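Local coordinates for protein peptide methionine sulfoxide reductase MsrA (Treponema denticola ATCC 35405, PDB 5FA9) that probably repairs oxidised proteins by reducing both the S and R forms of methionine sulfoxide to methionine through fused MsrA and MsrB domains, at residues Y226-A238 against G275-G288. The protein carries 2 engineered substitutions. Residues are numbered along the deposited sequence; the frame is centred on the assembly and turned at random.
Sequences YDAGCGWPSFTKA and GPADAGGLRYSING. Engineered in segment 275-288: Ser285 (natural residue Cys).
In the antiparallel sheet of the MsrB (SelR) domain, Phe235 and Tyr284 form a hydrogen-bonded pair between strands 234-235 and 283-286, and Ser234 with Ser285 the neighbouring non-hydrogen-bonded one. Residues 283-287 match the RYCIN signature of MsrB enzymes, whose cysteine is catalytic in the family; that position, 285, is an engineered serine here. Tyr284 N bonds Phe235 O (2.7 Å) and Phe235 N bonds Tyr284 O (3.0 Å). Ile286 N to Pro233 O continues the register at 3.0 Å. On the face carrying Phe235 and Tyr284, Phe235 O lies in plane at the edge of the Tyr284 ring, and Tyr284 OH hydrogen-bonds Tyr246 OH. On the Ser234 face, with OG anti to the backbone N (chi1 -165°), Ser285 sets its hydroxyl against Trp232 CB, 3.6 Å away. One water joins Ser285 OG, Ser234 OG and, at the guanidinium edge, Arg283 NH1 (2.9 Å). Beyond this strand pair, Pro276 CG lies over the Tyr226 ring in a CH-pi contact, 4.2 Å from its centroid and 12° off the normal, while Thr236 CG2 meets Pro276 CG at 3.7 Å. Backbone bonds thus fix the register, whereas the salt bridge from Arg283 NE to Asp274 OD1 probably steadies the guanidinium with NH1 toward the water shared with Ser285.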
# COMPACT_ATOMS: atom_id res chain seq x y z
N TYR B 226 -3.53 -9.99 -21.46
CA TYR B 226 -2.23 -9.67 -22.06
C TYR B 226 -1.64 -10.90 -22.75
O TYR B 226 -2.11 -12.02 -22.56
CB TYR B 226 -1.27 -9.14 -21.00
CG TYR B 226 -0.67 -10.21 -20.11
CD1 TYR B 226 -1.41 -10.77 -19.08
CD2 TYR B 226 0.63 -10.64 -20.30
CE1 TYR B 226 -0.87 -11.74 -18.26
CE2 TYR B 226 1.18 -11.62 -19.49
CZ TYR B 226 0.43 -12.16 -18.47
OH TYR B 226 0.98 -13.13 -17.66
N ASP B 227 -0.60 -10.68 -23.55
CA ASP B 227 0.05 -11.76 -24.28
C ASP B 227 1.22 -12.34 -23.49
O ASP B 227 2.28 -11.72 -23.38
CB ASP B 227 0.54 -11.27 -25.65
CG ASP B 227 0.81 -12.41 -26.62
OD1 ASP B 227 1.24 -13.49 -26.18
OD2 ASP B 227 0.60 -12.21 -27.84
N ALA B 228 1.02 -13.53 -22.93
CA ALA B 228 2.07 -14.20 -22.18
C ALA B 228 2.97 -15.01 -23.11
O ALA B 228 4.06 -15.43 -22.73
CB ALA B 228 1.46 -15.11 -21.11
N GLY B 229 2.50 -15.22 -24.33
CA GLY B 229 3.27 -15.94 -25.33
C GLY B 229 3.30 -17.44 -25.13
O GLY B 229 4.11 -18.14 -25.74
N CYS B 230 2.43 -17.94 -24.26
CA CYS B 230 2.41 -19.37 -23.95
C CYS B 230 1.30 -20.11 -24.70
O CYS B 230 1.14 -21.31 -24.54
CB CYS B 230 2.24 -19.58 -22.44
SG CYS B 230 3.62 -18.95 -21.45
N GLY B 231 0.56 -19.38 -25.52
CA GLY B 231 -0.45 -19.98 -26.38
C GLY B 231 -1.85 -20.03 -25.80
O GLY B 231 -2.78 -20.50 -26.46
N TRP B 232 -2.02 -19.54 -24.58
CA TRP B 232 -3.34 -19.50 -23.95
C TRP B 232 -3.72 -18.08 -23.56
O TRP B 232 -2.85 -17.26 -23.28
CB TRP B 232 -3.38 -20.40 -22.72
CG TRP B 232 -3.19 -21.86 -23.01
CD1 TRP B 232 -4.10 -22.71 -23.58
CD2 TRP B 232 -2.02 -22.64 -22.73
NE1 TRP B 232 -3.56 -23.97 -23.68
CE2 TRP B 232 -2.29 -23.96 -23.16
CE3 TRP B 232 -0.78 -22.36 -22.16
CZ2 TRP B 232 -1.36 -24.98 -23.05
CZ3 TRP B 232 0.14 -23.38 -22.04
CH2 TRP B 232 -0.15 -24.68 -22.48
N PRO B 233 -5.03 -17.79 -23.57
CA PRO B 233 -5.55 -16.52 -23.04
C PRO B 233 -5.06 -16.29 -21.61
O PRO B 233 -5.29 -17.12 -20.73
CB PRO B 233 -7.06 -16.72 -23.07
CG PRO B 233 -7.28 -17.66 -24.20
CD PRO B 233 -6.09 -18.59 -24.21
N SER B 234 -4.38 -15.16 -21.39
CA SER B 234 -3.77 -14.89 -20.09
C SER B 234 -4.29 -13.59 -19.48
O SER B 234 -4.44 -12.59 -20.18
CB SER B 234 -2.24 -14.83 -20.23
OG SER B 234 -1.73 -16.05 -20.75
N PHE B 235 -4.56 -13.63 -18.18
CA PHE B 235 -5.09 -12.48 -17.47
C PHE B 235 -4.29 -12.20 -16.20
O PHE B 235 -3.67 -13.11 -15.64
CB PHE B 235 -6.57 -12.69 -17.13
CG PHE B 235 -7.44 -12.96 -18.33
CD1 PHE B 235 -7.63 -14.25 -18.78
CD2 PHE B 235 -8.06 -11.92 -18.99
CE1 PHE B 235 -8.43 -14.50 -19.88
CE2 PHE B 235 -8.86 -12.16 -20.09
CZ PHE B 235 -9.04 -13.46 -20.54
N THR B 236 -4.30 -10.95 -15.76
CA THR B 236 -3.54 -10.55 -14.58
C THR B 236 -4.36 -10.70 -13.31
O THR B 236 -3.82 -10.74 -12.21
CB THR B 236 -3.04 -9.10 -14.70
OG1 THR B 236 -4.16 -8.21 -14.72
CG2 THR B 236 -2.22 -8.92 -15.96
N LYS B 237 -5.68 -10.77 -13.47
CA LYS B 237 -6.59 -10.91 -12.34
C LYS B 237 -7.98 -11.35 -12.79
O LYS B 237 -8.28 -11.33 -13.99
CB LYS B 237 -6.69 -9.60 -11.55
CG LYS B 237 -7.51 -8.53 -12.25
CD LYS B 237 -7.50 -7.22 -11.47
CE LYS B 237 -8.15 -7.39 -10.10
NZ LYS B 237 -9.59 -7.76 -10.22
N ALA B 238 -8.82 -11.72 -11.84
CA ALA B 238 -10.21 -12.03 -12.12
C ALA B 238 -11.01 -10.74 -12.18
O ALA B 238 -10.58 -9.71 -11.66
CB ALA B 238 -10.78 -12.96 -11.07
N GLY B 275 3.48 -13.65 -13.78
CA GLY B 275 2.79 -12.60 -14.50
C GLY B 275 3.53 -11.27 -14.40
O GLY B 275 4.52 -11.17 -13.67
N PRO B 276 3.05 -10.25 -15.12
CA PRO B 276 3.64 -8.91 -15.07
C PRO B 276 3.59 -8.34 -13.66
O PRO B 276 2.51 -8.22 -13.07
CB PRO B 276 2.77 -8.10 -16.03
CG PRO B 276 1.49 -8.85 -16.12
CD PRO B 276 1.86 -10.29 -16.00
N ALA B 277 4.76 -7.98 -13.13
CA ALA B 277 4.89 -7.60 -11.72
C ALA B 277 4.13 -6.32 -11.37
O ALA B 277 3.65 -6.18 -10.24
CB ALA B 277 6.35 -7.46 -11.37
N ASP B 278 4.04 -5.40 -12.31
CA ASP B 278 3.36 -4.13 -12.06
C ASP B 278 1.84 -4.31 -11.96
O ASP B 278 1.14 -3.47 -11.42
CB ASP B 278 3.70 -3.10 -13.14
CG ASP B 278 3.46 -3.61 -14.55
OD1 ASP B 278 2.83 -4.67 -14.70
OD2 ASP B 278 3.91 -2.94 -15.50
N ALA B 279 1.35 -5.43 -12.49
CA ALA B 279 -0.07 -5.73 -12.46
C ALA B 279 -0.41 -6.68 -11.31
O ALA B 279 -1.56 -7.05 -11.12
CB ALA B 279 -0.51 -6.33 -13.79
N GLY B 280 0.62 -7.06 -10.55
CA GLY B 280 0.43 -7.95 -9.42
C GLY B 280 1.27 -9.21 -9.49
O GLY B 280 1.41 -9.92 -8.50
N GLY B 281 1.82 -9.48 -10.67
CA GLY B 281 2.70 -10.62 -10.85
C GLY B 281 1.97 -11.94 -11.03
O GLY B 281 2.59 -13.00 -11.00
N LEU B 282 0.66 -11.87 -11.22
CA LEU B 282 -0.14 -13.08 -11.42
C LEU B 282 -0.43 -13.33 -12.89
O LEU B 282 -0.78 -12.41 -13.63
CB LEU B 282 -1.45 -12.97 -10.64
CG LEU B 282 -1.36 -12.84 -9.12
CD1 LEU B 282 -2.69 -12.39 -8.54
CD2 LEU B 282 -0.90 -14.14 -8.50
N ARG B 283 -0.29 -14.59 -13.31
CA ARG B 283 -0.66 -14.99 -14.66
C ARG B 283 -1.76 -16.04 -14.63
O ARG B 283 -1.51 -17.20 -14.30
CB ARG B 283 0.55 -15.52 -15.42
CG ARG B 283 0.21 -16.08 -16.80
CD ARG B 283 1.46 -16.41 -17.60
NE ARG B 283 2.26 -17.46 -16.98
CZ ARG B 283 2.29 -18.72 -17.41
NH1 ARG B 283 1.57 -19.09 -18.46
NH2 ARG B 283 3.05 -19.61 -16.79
N TYR B 284 -2.98 -15.63 -14.97
CA TYR B 284 -4.09 -16.56 -15.07
C TYR B 284 -4.14 -17.17 -16.46
O TYR B 284 -4.59 -16.54 -17.41
CB TYR B 284 -5.41 -15.86 -14.75
CG TYR B 284 -5.59 -15.52 -13.28
CD1 TYR B 284 -5.02 -14.38 -12.73
CD2 TYR B 284 -6.34 -16.34 -12.45
CE1 TYR B 284 -5.18 -14.07 -11.39
CE2 TYR B 284 -6.51 -16.04 -11.11
CZ TYR B 284 -5.93 -14.91 -10.59
OH TYR B 284 -6.10 -14.60 -9.26
N SER B 285 -3.68 -18.41 -16.57
CA SER B 285 -3.70 -19.12 -17.85
C SER B 285 -5.01 -19.87 -18.00
O SER B 285 -5.26 -20.85 -17.30
CB SER B 285 -2.51 -20.08 -17.95
OG SER B 285 -2.33 -20.52 -19.29
N ILE B 286 -5.86 -19.39 -18.91
CA ILE B 286 -7.21 -19.92 -19.04
C ILE B 286 -7.48 -20.43 -20.45
O ILE B 286 -7.15 -19.76 -21.43
CB ILE B 286 -8.26 -18.84 -18.69
CG1 ILE B 286 -7.95 -18.21 -17.33
CG2 ILE B 286 -9.67 -19.43 -18.71
CD1 ILE B 286 -8.01 -19.19 -16.18
N ASN B 287 -8.07 -21.62 -20.55
CA ASN B 287 -8.47 -22.17 -21.83
C ASN B 287 -9.56 -21.32 -22.47
O ASN B 287 -10.57 -21.01 -21.83
CB ASN B 287 -8.95 -23.61 -21.68
CG ASN B 287 -7.88 -24.53 -21.12
OD1 ASN B 287 -7.00 -24.99 -21.85
ND2 ASN B 287 -7.95 -24.81 -19.82
N GLY B 288 -9.36 -20.94 -23.73
CA GLY B 288 -10.34 -20.18 -24.47
C GLY B 288 -11.66 -20.92 -24.63
O GLY B 288 -12.72 -20.30 -24.68
O HOH W 1 -0.45 -18.33 -20.39
O HOH W 2 -4.17 -7.16 -12.07
O HOH W 3 -1.66 -9.73 -11.18
O HOH W 4 -7.39 -11.97 -9.06